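Local coordinates for protein phospho-furanose lactonase (Mycoplasma synoviae, PDB 3MSR) that hydrolyses phosphorylated 1,4-lactones of D-xylonate and L-arabinonate, and also carboxy 1,4-lactones, using two zinc ions bound in a TIM barrel of the phosphotriesterase family, at residues H40-M45 / R277-R282; T99-A104 / K124-E129; G152-G157 / T181-L186. All coordinates share one frame; numbering follows the deposited sequence.

Contact 1 (H40-M45 / R277-R282). With PO4 (phosphate ion), chain C.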
# COMPACT_ATOMS: atom_id res chain seq x y z
N HIS A 40 10.69 -17.49 -2.91
CA HIS A 40 11.92 -17.46 -2.13
C HIS A 40 11.63 -17.53 -0.64
O HIS A 40 10.74 -16.83 -0.14
CB HIS A 40 12.67 -16.16 -2.44
CG HIS A 40 14.14 -16.23 -2.14
ND1 HIS A 40 14.63 -16.35 -0.85
CD2 HIS A 40 15.22 -16.23 -2.96
CE1 HIS A 40 15.95 -16.41 -0.89
NE2 HIS A 40 16.34 -16.33 -2.16
N ILE A 41 12.39 -18.34 0.07
CA ILE A 41 12.26 -18.41 1.52
C ILE A 41 12.41 -17.04 2.24
O ILE A 41 11.83 -16.84 3.30
CB ILE A 41 13.25 -19.44 2.12
CG1 ILE A 41 12.92 -19.78 3.59
CG2 ILE A 41 14.68 -18.90 2.07
CD1 ILE A 41 11.46 -20.25 3.84
N ASP A 42 13.14 -16.07 1.65
CA ASP A 42 13.38 -14.79 2.31
C ASP A 42 12.10 -13.98 2.50
O ASP A 42 12.10 -13.02 3.27
CB ASP A 42 14.40 -13.92 1.54
CG ASP A 42 15.85 -14.38 1.76
OD1 ASP A 42 16.05 -15.45 2.41
OD2 ASP A 42 16.78 -13.67 1.30
N PHE A 43 11.04 -14.36 1.79
CA PHE A 43 9.77 -13.68 1.92
C PHE A 43 9.03 -14.13 3.17
O PHE A 43 8.01 -13.55 3.49
CB PHE A 43 8.90 -13.84 0.69
CG PHE A 43 9.40 -13.07 -0.49
CD1 PHE A 43 9.30 -11.70 -0.52
CD2 PHE A 43 9.99 -13.71 -1.56
CE1 PHE A 43 9.76 -10.97 -1.61
CE2 PHE A 43 10.47 -12.98 -2.66
CZ PHE A 43 10.36 -11.60 -2.68
N LEU A 44 9.54 -15.14 3.88
CA LEU A 44 8.90 -15.60 5.10
C LEU A 44 9.40 -14.77 6.29
O LEU A 44 10.62 -14.76 6.59
CB LEU A 44 9.20 -17.09 5.35
CG LEU A 44 8.61 -17.69 6.62
CD1 LEU A 44 7.09 -17.74 6.54
CD2 LEU A 44 9.16 -19.12 6.85
N MSE A 45 8.49 -14.09 7.00
CA MSE A 45 8.91 -13.20 8.07
C MSE A 45 8.00 -13.40 9.24
O MSE A 45 6.86 -12.94 9.20
CB MSE A 45 8.89 -11.73 7.59
CG MSE A 45 9.90 -11.46 6.44
SE MSE A 45 9.65 -9.71 5.51
CE MSE A 45 10.13 -8.41 6.98
N ARG A 277 11.28 -8.50 2.49
CA ARG A 277 12.15 -9.69 2.62
C ARG A 277 12.87 -9.61 3.93
O ARG A 277 13.09 -8.52 4.46
CB ARG A 277 13.18 -9.75 1.48
CG ARG A 277 12.53 -9.93 0.12
CD ARG A 277 13.56 -10.05 -1.00
NE ARG A 277 14.54 -11.11 -0.71
CZ ARG A 277 15.10 -11.86 -1.65
NH1 ARG A 277 14.75 -11.66 -2.93
NH2 ARG A 277 15.98 -12.80 -1.32
N ILE A 278 13.28 -10.77 4.44
CA ILE A 278 13.86 -10.83 5.77
C ILE A 278 15.16 -10.02 5.93
O ILE A 278 15.43 -9.50 7.02
CB ILE A 278 14.06 -12.30 6.21
CG1 ILE A 278 14.20 -12.42 7.72
CG2 ILE A 278 15.20 -12.99 5.43
CD1 ILE A 278 13.74 -13.84 8.22
N LEU A 279 15.94 -9.84 4.87
CA LEU A 279 17.18 -9.07 5.01
C LEU A 279 16.98 -7.58 4.78
O LEU A 279 17.96 -6.82 4.73
CB LEU A 279 18.28 -9.61 4.07
CG LEU A 279 18.65 -11.07 4.36
CD1 LEU A 279 19.83 -11.50 3.47
CD2 LEU A 279 18.91 -11.31 5.87
N TYR A 280 15.74 -7.15 4.63
CA TYR A 280 15.46 -5.73 4.38
C TYR A 280 15.12 -4.95 5.67
O TYR A 280 14.64 -3.78 5.60
CB TYR A 280 14.33 -5.58 3.35
CG TYR A 280 14.68 -5.95 1.90
CD1 TYR A 280 15.95 -6.36 1.55
CD2 TYR A 280 13.72 -5.88 0.89
CE1 TYR A 280 16.27 -6.70 0.26
CE2 TYR A 280 14.01 -6.19 -0.41
CZ TYR A 280 15.30 -6.61 -0.73
OH TYR A 280 15.61 -6.95 -2.02
N GLN A 281 15.35 -5.58 6.82
CA GLN A 281 15.19 -4.90 8.12
C GLN A 281 16.39 -5.24 8.96
O GLN A 281 16.99 -6.31 8.77
CB GLN A 281 13.91 -5.35 8.84
CG GLN A 281 12.62 -4.99 8.06
CD GLN A 281 11.33 -5.10 8.87
OE1 GLN A 281 11.34 -5.37 10.09
NE2 GLN A 281 10.22 -4.84 8.21
N ARG A 282 16.75 -4.33 9.86
CA ARG A 282 17.98 -4.47 10.65
C ARG A 282 17.85 -5.59 11.69
O ARG A 282 18.70 -6.48 11.78
CB ARG A 282 18.35 -3.16 11.34
CG ARG A 282 19.70 -3.21 11.96
CD ARG A 282 20.02 -1.87 12.62
NE ARG A 282 19.54 -1.87 13.99
CZ ARG A 282 20.20 -2.44 15.01
NH1 ARG A 282 19.67 -2.41 16.23
NH2 ARG A 282 21.38 -3.03 14.82
P PO4 C . 12.73 -7.93 -4.04
O1 PO4 C . 13.65 -9.09 -4.23
O2 PO4 C . 12.11 -7.59 -5.38
O3 PO4 C . 11.61 -8.20 -3.07
O4 PO4 C . 13.60 -6.75 -3.57
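D42 and R277 carry the polar part of this contact. They form a salt bridge from NH2 of R277 to OD2 of D42, 2.9 Å long and close to straight at 165°. NH2 donates within the guanidinium plane but meets the carboxylate from above its plane. The R277 chain bends at chi3 (54°), which sets its guanidinium beside D42. NH1, the other terminal guanidinium nitrogen, donates a hydrogen bond to phosphate O1 at 3.1 Å. The backbone adds a hydrogen bond from N of I278 to O of D42, 2.8 Å.

H40 and F43 give the aromatic contacts. NH2 of R277 sits over the centre of one face of the H40 ring. That ring is held by a hydrogen bond from N of D42 to ND1 of H40. CG of R277 packs on CE1 of F43 at 3.4 Å.

The selenium of M45, a selenomethionine, lies 3.6 Å from C of R277, and CG of M45 packs on CB of I278.

R277, I278, L279 and Y280 belong to the substrate site. Y280 OH binds phosphate O4, while K246 and Y247 also hold the ion. The ion probably comes from crystallisation; its place is consistent with recognition of a substrate phosphate.

The segment 40-45 follows helix 35-39 and precedes helix 48-60. The segment 277-282 leads from strand 269-271 into helix 282-287, whose Y284 packs on M45 and I278.

Contact 2 (T99-A104 / K124-E129)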
# COMPACT_ATOMS: atom_id res chain seq x y z
N THR A 99 -7.10 -4.80 3.21
CA THR A 99 -7.90 -5.87 2.64
C THR A 99 -7.57 -6.01 1.15
O THR A 99 -6.54 -5.46 0.72
CB THR A 99 -9.40 -5.72 2.97
OG1 THR A 99 -10.10 -6.90 2.55
CG2 THR A 99 -10.03 -4.43 2.39
N GLY A 100 -8.37 -6.73 0.36
CA GLY A 100 -8.19 -6.72 -1.09
C GLY A 100 -7.24 -7.79 -1.62
O GLY A 100 -7.16 -8.86 -1.05
N PHE A 101 -6.48 -7.49 -2.66
CA PHE A 101 -5.78 -8.52 -3.43
C PHE A 101 -4.44 -8.05 -3.89
O PHE A 101 -4.24 -6.85 -4.05
CB PHE A 101 -6.62 -8.80 -4.69
CG PHE A 101 -7.90 -9.49 -4.35
CD1 PHE A 101 -7.90 -10.87 -4.15
CD2 PHE A 101 -9.04 -8.75 -4.08
CE1 PHE A 101 -9.04 -11.52 -3.73
CE2 PHE A 101 -10.20 -9.39 -3.64
CZ PHE A 101 -10.20 -10.79 -3.47
N HIS A 102 -3.55 -8.99 -4.18
CA HIS A 102 -2.29 -8.69 -4.87
C HIS A 102 -2.46 -8.89 -6.39
O HIS A 102 -3.56 -9.01 -6.90
CB HIS A 102 -1.20 -9.62 -4.36
CG HIS A 102 0.15 -8.96 -4.25
ND1 HIS A 102 0.74 -8.27 -5.29
CD2 HIS A 102 1.04 -8.92 -3.22
CE1 HIS A 102 1.93 -7.83 -4.91
NE2 HIS A 102 2.13 -8.21 -3.65
N LYS A 103 -1.37 -8.94 -7.14
CA LYS A 103 -1.49 -9.12 -8.58
C LYS A 103 -1.90 -10.58 -8.92
O LYS A 103 -1.81 -11.48 -8.06
CB LYS A 103 -0.13 -8.79 -9.20
CG LYS A 103 0.94 -9.78 -8.80
CD LYS A 103 2.36 -9.26 -9.08
CE LYS A 103 3.42 -10.39 -8.79
NZ LYS A 103 4.88 -10.00 -9.03
N ALA A 104 -2.35 -10.81 -10.15
CA ALA A 104 -3.03 -12.08 -10.53
C ALA A 104 -2.12 -13.28 -10.37
O ALA A 104 -2.57 -14.41 -10.17
CB ALA A 104 -3.47 -12.04 -11.97
N LYS A 124 -18.46 -7.42 -0.98
CA LYS A 124 -19.04 -7.58 0.35
C LYS A 124 -17.99 -8.08 1.37
O LYS A 124 -17.93 -7.57 2.50
CB LYS A 124 -20.21 -8.56 0.33
CG LYS A 124 -21.49 -8.04 -0.32
CD LYS A 124 -22.59 -9.11 -0.03
CE LYS A 124 -23.78 -9.03 -0.97
NZ LYS A 124 -24.14 -7.60 -1.30
N MSE A 125 -17.18 -9.07 0.99
CA MSE A 125 -16.15 -9.56 1.90
C MSE A 125 -15.08 -8.49 2.19
O MSE A 125 -14.56 -8.43 3.30
CB MSE A 125 -15.45 -10.81 1.34
CG MSE A 125 -16.32 -12.03 1.26
SE MSE A 125 -17.07 -12.55 3.07
CE MSE A 125 -15.76 -13.60 3.96
N CYS A 126 -14.72 -7.68 1.21
CA CYS A 126 -13.75 -6.61 1.47
C CYS A 126 -14.35 -5.48 2.33
O CYS A 126 -13.73 -5.02 3.29
CB CYS A 126 -13.15 -6.06 0.18
SG CYS A 126 -12.15 -7.31 -0.74
N VAL A 127 -15.57 -5.07 2.02
CA VAL A 127 -16.29 -4.11 2.87
C VAL A 127 -16.35 -4.63 4.34
O VAL A 127 -16.10 -3.90 5.27
CB VAL A 127 -17.70 -3.84 2.29
CG1 VAL A 127 -18.63 -3.13 3.34
CG2 VAL A 127 -17.60 -3.02 1.01
N ALA A 128 -16.65 -5.91 4.52
CA ALA A 128 -16.70 -6.51 5.84
C ALA A 128 -15.37 -6.38 6.61
O ALA A 128 -15.37 -6.16 7.82
CB ALA A 128 -17.18 -8.02 5.77
N GLU A 129 -14.23 -6.52 5.93
CA GLU A 129 -12.95 -6.36 6.65
C GLU A 129 -12.73 -4.87 7.04
O GLU A 129 -12.13 -4.58 8.06
CB GLU A 129 -11.78 -6.83 5.81
CG GLU A 129 -11.85 -8.32 5.49
CD GLU A 129 -10.46 -8.96 5.49
OE1 GLU A 129 -9.60 -8.56 4.68
OE2 GLU A 129 -10.24 -9.86 6.33
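T99 and C126 bring a barrel strand and a helix of the TIM barrel together, with their CA atoms 6.0 Å apart. T99 and G100 lie on strand 94-100. The segment 124-129 is part of helix 119-131, which packs on the outside of the barrel. C126 and E129, one helical turn apart, face the strand. G100 has a positive phi of 90°, and its backbone N meets SG of C126 at 4.0 Å.

The side chains of T99, C126 and E129 fill the junction. T99 OG1 stands anti to its own backbone nitrogen (chi1 -172°), and this points the hydroxyl at the helix. CG2 of T99 rests 3.9 Å from O of C126. SG of C126 also approaches the F101 ring obliquely, 4.1 Å from CE2 of F101, in a sulfur-aromatic contact. W113 and Y107 pack on the same ring.

The E129 carboxylate is buried but has several partners. R76 forms a salt bridge to OE1, and the backbone nitrogen of D135 donates a hydrogen bond to OE2. These probably stabilise its negative charge. The E129 chain bends at chi2 and brings the carboxylate back to the strand. There T99 OG1 donates a hydrogen bond to E129 OE1 at 2.7 Å, using the anti lone pair of that oxygen.

Contact 3 (G152-G157 / T181-L186)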
# COMPACT_ATOMS: atom_id res chain seq x y z
N GLY A 152 -7.86 -0.65 7.14
CA GLY A 152 -8.05 0.78 6.84
C GLY A 152 -7.67 1.20 5.44
O GLY A 152 -7.50 2.40 5.17
N ILE A 153 -7.53 0.23 4.53
CA ILE A 153 -7.13 0.49 3.15
C ILE A 153 -7.37 -0.80 2.32
O ILE A 153 -7.44 -1.91 2.89
CB ILE A 153 -5.63 0.92 3.08
CG1 ILE A 153 -5.25 1.48 1.70
CG2 ILE A 153 -4.71 -0.26 3.47
CD1 ILE A 153 -3.88 2.19 1.68
N ILE A 154 -7.48 -0.68 0.99
CA ILE A 154 -7.68 -1.86 0.16
C ILE A 154 -6.58 -1.89 -0.89
O ILE A 154 -6.22 -0.84 -1.44
CB ILE A 154 -9.09 -1.92 -0.53
CG1 ILE A 154 -9.26 -3.28 -1.25
CG2 ILE A 154 -9.30 -0.76 -1.51
CD1 ILE A 154 -10.75 -3.73 -1.41
N LYS A 155 -6.05 -3.08 -1.14
CA LYS A 155 -4.99 -3.23 -2.10
C LYS A 155 -5.54 -3.84 -3.38
O LYS A 155 -6.53 -4.57 -3.35
CB LYS A 155 -3.89 -4.12 -1.52
CG LYS A 155 -2.63 -4.08 -2.33
CD LYS A 155 -1.57 -5.02 -1.77
CE LYS A 155 -0.20 -4.75 -2.44
NZ LYS A 155 0.97 -5.29 -1.67
N ALA A 156 -4.88 -3.52 -4.50
CA ALA A 156 -4.90 -4.30 -5.75
C ALA A 156 -3.48 -4.32 -6.31
O ALA A 156 -2.62 -3.63 -5.79
CB ALA A 156 -5.89 -3.70 -6.81
N GLY A 157 -3.24 -5.12 -7.34
CA GLY A 157 -1.93 -5.20 -7.98
C GLY A 157 -2.03 -5.55 -9.46
O GLY A 157 -2.98 -6.23 -9.89
N THR A 181 -17.19 2.38 1.35
CA THR A 181 -16.72 2.55 2.73
C THR A 181 -16.02 3.88 2.97
O THR A 181 -15.87 4.28 4.11
CB THR A 181 -15.79 1.44 3.13
OG1 THR A 181 -14.57 1.61 2.40
CG2 THR A 181 -16.37 0.09 2.78
N GLY A 182 -15.58 4.55 1.91
CA GLY A 182 -14.72 5.72 2.03
C GLY A 182 -13.24 5.40 2.18
O GLY A 182 -12.39 6.30 2.32
N CYS A 183 -12.86 4.11 2.12
CA CYS A 183 -11.46 3.77 2.44
C CYS A 183 -10.48 4.16 1.32
O CYS A 183 -10.85 4.31 0.18
CB CYS A 183 -11.29 2.28 2.80
SG CYS A 183 -11.44 1.18 1.33
N PRO A 184 -9.22 4.32 1.67
CA PRO A 184 -8.24 4.59 0.63
C PRO A 184 -7.83 3.33 -0.12
O PRO A 184 -8.12 2.21 0.30
CB PRO A 184 -7.04 5.11 1.42
CG PRO A 184 -7.21 4.60 2.80
CD PRO A 184 -8.71 4.64 3.02
N ILE A 185 -7.11 3.52 -1.24
CA ILE A 185 -6.67 2.43 -2.10
C ILE A 185 -5.16 2.55 -2.34
O ILE A 185 -4.63 3.65 -2.51
CB ILE A 185 -7.36 2.55 -3.46
CG1 ILE A 185 -8.87 2.46 -3.28
CG2 ILE A 185 -6.85 1.53 -4.49
CD1 ILE A 185 -9.66 2.86 -4.56
N LEU A 186 -4.46 1.43 -2.35
CA LEU A 186 -3.08 1.45 -2.83
C LEU A 186 -2.93 0.32 -3.85
O LEU A 186 -3.37 -0.82 -3.58
CB LEU A 186 -2.05 1.30 -1.68
CG LEU A 186 -0.57 1.36 -2.12
CD1 LEU A 186 0.35 2.04 -1.07
CD2 LEU A 186 -0.02 -0.02 -2.50
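I154 and K155 pair with I185 and L186 as neighbouring parallel strands. Three backbone hydrogen bonds make this the tight part of the contact. N of I154 donates to O of P184 at 3.0 Å. N of L186 donates to O of I154 at 3.0 Å. N of A156 completes the set with O of L186 at 3.2 Å. G152 and P184 also meet closely, with O of G152 3.2 Å from CG of P184.

Side chains pack on both faces of the pair. I154 and I185 lie side by side and point the same way, with CG2 of I154 3.7 Å from CG1 of I185. Helix 165-181 packs on both through A174, T177 and S178. K155 and L186 share the other face. CD1 of I153, its CG1 anti to the backbone nitrogen (chi1 -168°), reaches CB of L186 at 3.9 Å.

The two ends are looser. CB of A156 stays 5.0 Å from O of L186, and the link there is the backbone N. SG of C183 is a lighter touch, 4.1 Å from CG2 of I154. This end is buried too, and F330 packs on C183 and P184. T181 OG1 accepts from N of C183 in an ST turn.

K155 is extended along its whole side chain. NZ hydrogen-bonds to O of M69, and as N6-carboxylysine K155 bridges the two zinc ions. Strand 153-157, helix 165-181 and strand 185-188 form a beta-alpha-beta unit of the TIM barrel, here carrying the carbamate ligand of the binuclear zinc site.

Overall arrangement
Contacts 2 and 3 are buried and have centres about 9 Å apart. Contact 1 is only partly buried; its centre lies about 24 Å from the centre of contact 2 and about 25 Å from that of contact 3. It joins two loops that are far apart in sequence, and both other contacts are nested between its segments. Contacts 2 and 3 share the barrel wall: T99 N meets I153 O, F101 N meets K155 O, and I154 packs on C126. Contact 3 relies on backbone hydrogen bonds and aliphatic packing, contact 2 on a strand-helix interface with one buried carboxylate. Contact 1 uses charge and aromatic rings at the substrate site, whereas contact 3 supplies a zinc ligand.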